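Local atomic coordinates of probable LacI-family transcriptional regulator (Corynebacterium glutamicum ATCC 13032, PDB entry 3BIL), a protein that probably acts as a LacI-family transcription factor, binding DNA in regulatory regions to control the expression of target genes. Residues L265-D270 against H287-I292. Numbering follows the deposited sequence.
Sequences LVIGKD and HPLTVI
His-287 lies against the type II beta turn 266-269, touching Val-266, Ile-267 and Gly-268, and the evidence is for van der Waals contact, since no hydrogen bond joins the two segments. Its chi1 of -66° carries CG beside the backbone N, anti to the carbonyl carbon, and Gly-268 C lies loosely over one face of the imidazole. The carbonyl of Ile-267 approaches the ring obliquely, its O 3.5 Å from His-287 ND1, while Val-266 CG1 is 4.1 Å from His-287 CE1. The CA atoms of Gly-268 and His-287 are 5.9 Å apart; Gly-268, third in the turn, has the positive phi (66°) usual there, a position where glycine is common.

A second, purely apolar contact sets Ile-267 CG2 4.2 Å from Leu-289 CD1.

Within 265-270, Val-266 is gripped at both ends of its backbone. Its O accepts from Lys-269 N (3.0 Å), which closes the turn, and from Asp-270 N, and its N donates to the anti lone pair of Asp-270 OD2 at 3.2 Å, fairly straight at 161°.

The turn links helix 250-262 to strand 272-276 in the periplasmic-binding-protein-like domain, and 287-292 runs from a loop onto strand 291-293. Ile-267 also packs on Cys-260 of that helix and Val-273 of strand 272-276, Leu-289 reaches Thr-253, and Pro-288 touches His-261 of the second subunit, which comes close there.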
loop_
_atom_site.group_PDB
_atom_site.type_symbol
_atom_site.label_atom_id
_atom_site.label_comp_id
_atom_site.label_asym_id
_atom_site.label_seq_id
_atom_site.Cartn_x
_atom_site.Cartn_y
_atom_site.Cartn_z
ATOM N N LEU A 265 -17.269 16.724 -7.131
ATOM C CA LEU A 265 -16.976 16.747 -8.570
ATOM C C LEU A 265 -16.707 15.349 -9.171
ATOM O O LEU A 265 -15.978 14.536 -8.598
ATOM C CB LEU A 265 -15.841 17.753 -8.878
ATOM C CG LEU A 265 -16.040 19.188 -8.372
ATOM C CD1 LEU A 265 -14.707 19.793 -7.950
ATOM C CD2 LEU A 265 -16.729 20.103 -9.435
ATOM N N VAL A 266 -17.300 15.076 -10.329
ATOM C CA VAL A 266 -16.962 13.872 -11.092
ATOM C C VAL A 266 -15.675 14.113 -11.893
ATOM O O VAL A 266 -15.661 14.904 -12.832
ATOM C CB VAL A 266 -18.130 13.418 -12.055
ATOM C CG1 VAL A 266 -17.873 11.988 -12.629
ATOM C CG2 VAL A 266 -19.474 13.454 -11.346
ATOM N N ILE A 267 -14.594 13.439 -11.502
ATOM C CA ILE A 267 -13.403 13.361 -12.310
ATOM C C ILE A 267 -13.695 12.830 -13.698
ATOM O O ILE A 267 -14.545 11.944 -13.869
ATOM C CB ILE A 267 -12.347 12.472 -11.663
ATOM C CG1 ILE A 267 -12.007 13.069 -10.302
ATOM C CG2 ILE A 267 -11.105 12.335 -12.626
ATOM C CD1 ILE A 267 -10.839 12.507 -9.618
ATOM N N GLY A 268 -12.969 13.346 -14.690
ATOM C CA GLY A 268 -13.284 13.055 -16.089
ATOM C C GLY A 268 -14.622 13.615 -16.576
ATOM O O GLY A 268 -14.968 13.428 -17.735
ATOM N N LYS A 269 -15.372 14.310 -15.722
ATOM C CA LYS A 269 -16.614 14.982 -16.146
ATOM C C LYS A 269 -16.655 16.482 -15.746
ATOM O O LYS A 269 -16.871 17.353 -16.579
ATOM C CB LYS A 269 -17.819 14.197 -15.613
ATOM C CG LYS A 269 -19.179 14.846 -15.746
ATOM C CD LYS A 269 -20.077 14.165 -16.782
ATOM C CE LYS A 269 -21.321 15.045 -17.085
ATOM N NZ LYS A 269 -20.973 16.289 -17.883
ATOM N N ASP A 270 -16.407 16.790 -14.479
ATOM C CA ASP A 270 -16.501 18.173 -14.001
ATOM C C ASP A 270 -15.133 18.802 -13.784
ATOM O O ASP A 270 -15.040 20.004 -13.662
ATOM C CB ASP A 270 -17.282 18.238 -12.687
ATOM C CG ASP A 270 -18.728 17.843 -12.843
ATOM O OD1 ASP A 270 -19.419 18.437 -13.718
ATOM O OD2 ASP A 270 -19.173 16.941 -12.082
ATOM N N HIS A 287 -14.163 6.841 -13.894
ATOM C CA HIS A 287 -13.397 7.239 -15.057
ATOM C C HIS A 287 -11.938 7.006 -14.694
ATOM O O HIS A 287 -11.355 7.729 -13.879
ATOM C CB HIS A 287 -13.637 8.684 -15.429
ATOM C CG HIS A 287 -15.030 8.976 -15.890
ATOM N ND1 HIS A 287 -16.111 9.006 -15.028
ATOM C CD2 HIS A 287 -15.516 9.275 -17.119
ATOM C CE1 HIS A 287 -17.205 9.300 -15.712
ATOM N NE2 HIS A 287 -16.871 9.469 -16.980
ATOM N N PRO A 288 -11.345 5.958 -15.261
ATOM C CA PRO A 288 -10.003 5.657 -14.810
ATOM C C PRO A 288 -9.080 6.867 -14.954
ATOM O O PRO A 288 -9.353 7.756 -15.761
ATOM C CB PRO A 288 -9.601 4.495 -15.718
ATOM C CG PRO A 288 -10.943 3.838 -16.041
ATOM C CD PRO A 288 -11.809 5.010 -16.289
ATOM N N LEU A 289 -8.009 6.895 -14.161
ATOM C CA LEU A 289 -7.175 8.057 -14.072
ATOM C C LEU A 289 -6.010 8.011 -15.030
ATOM O O LEU A 289 -5.206 7.104 -14.976
ATOM C CB LEU A 289 -6.616 8.203 -12.664
ATOM C CG LEU A 289 -7.055 9.315 -11.751
ATOM C CD1 LEU A 289 -8.540 9.186 -11.415
ATOM C CD2 LEU A 289 -6.207 9.158 -10.528
ATOM N N THR A 290 -5.889 9.031 -15.868
ATOM C CA THR A 290 -4.652 9.261 -16.539
ATOM C C THR A 290 -3.558 9.467 -15.462
ATOM O O THR A 290 -3.704 10.259 -14.562
ATOM C CB THR A 290 -4.814 10.434 -17.488
ATOM O OG1 THR A 290 -5.877 10.150 -18.422
ATOM C CG2 THR A 290 -3.519 10.690 -18.262
ATOM N N VAL A 291 -2.452 8.761 -15.559
ATOM C CA VAL A 291 -1.396 8.879 -14.571
ATOM C C VAL A 291 -0.040 8.796 -15.257
ATOM O O VAL A 291 0.082 8.345 -16.407
ATOM C CB VAL A 291 -1.418 7.729 -13.505
ATOM C CG1 VAL A 291 -2.661 7.827 -12.525
ATOM C CG2 VAL A 291 -1.330 6.332 -14.147
ATOM N N ILE A 292 0.978 9.227 -14.517
ATOM C CA ILE A 292 2.337 9.152 -14.940
ATOM C C ILE A 292 2.966 7.948 -14.279
ATOM O O ILE A 292 3.027 7.846 -13.066
ATOM C CB ILE A 292 3.070 10.481 -14.666
ATOM C CG1 ILE A 292 2.518 11.554 -15.627
ATOM C CG2 ILE A 292 4.581 10.317 -14.859
ATOM C CD1 ILE A 292 3.062 12.949 -15.355
#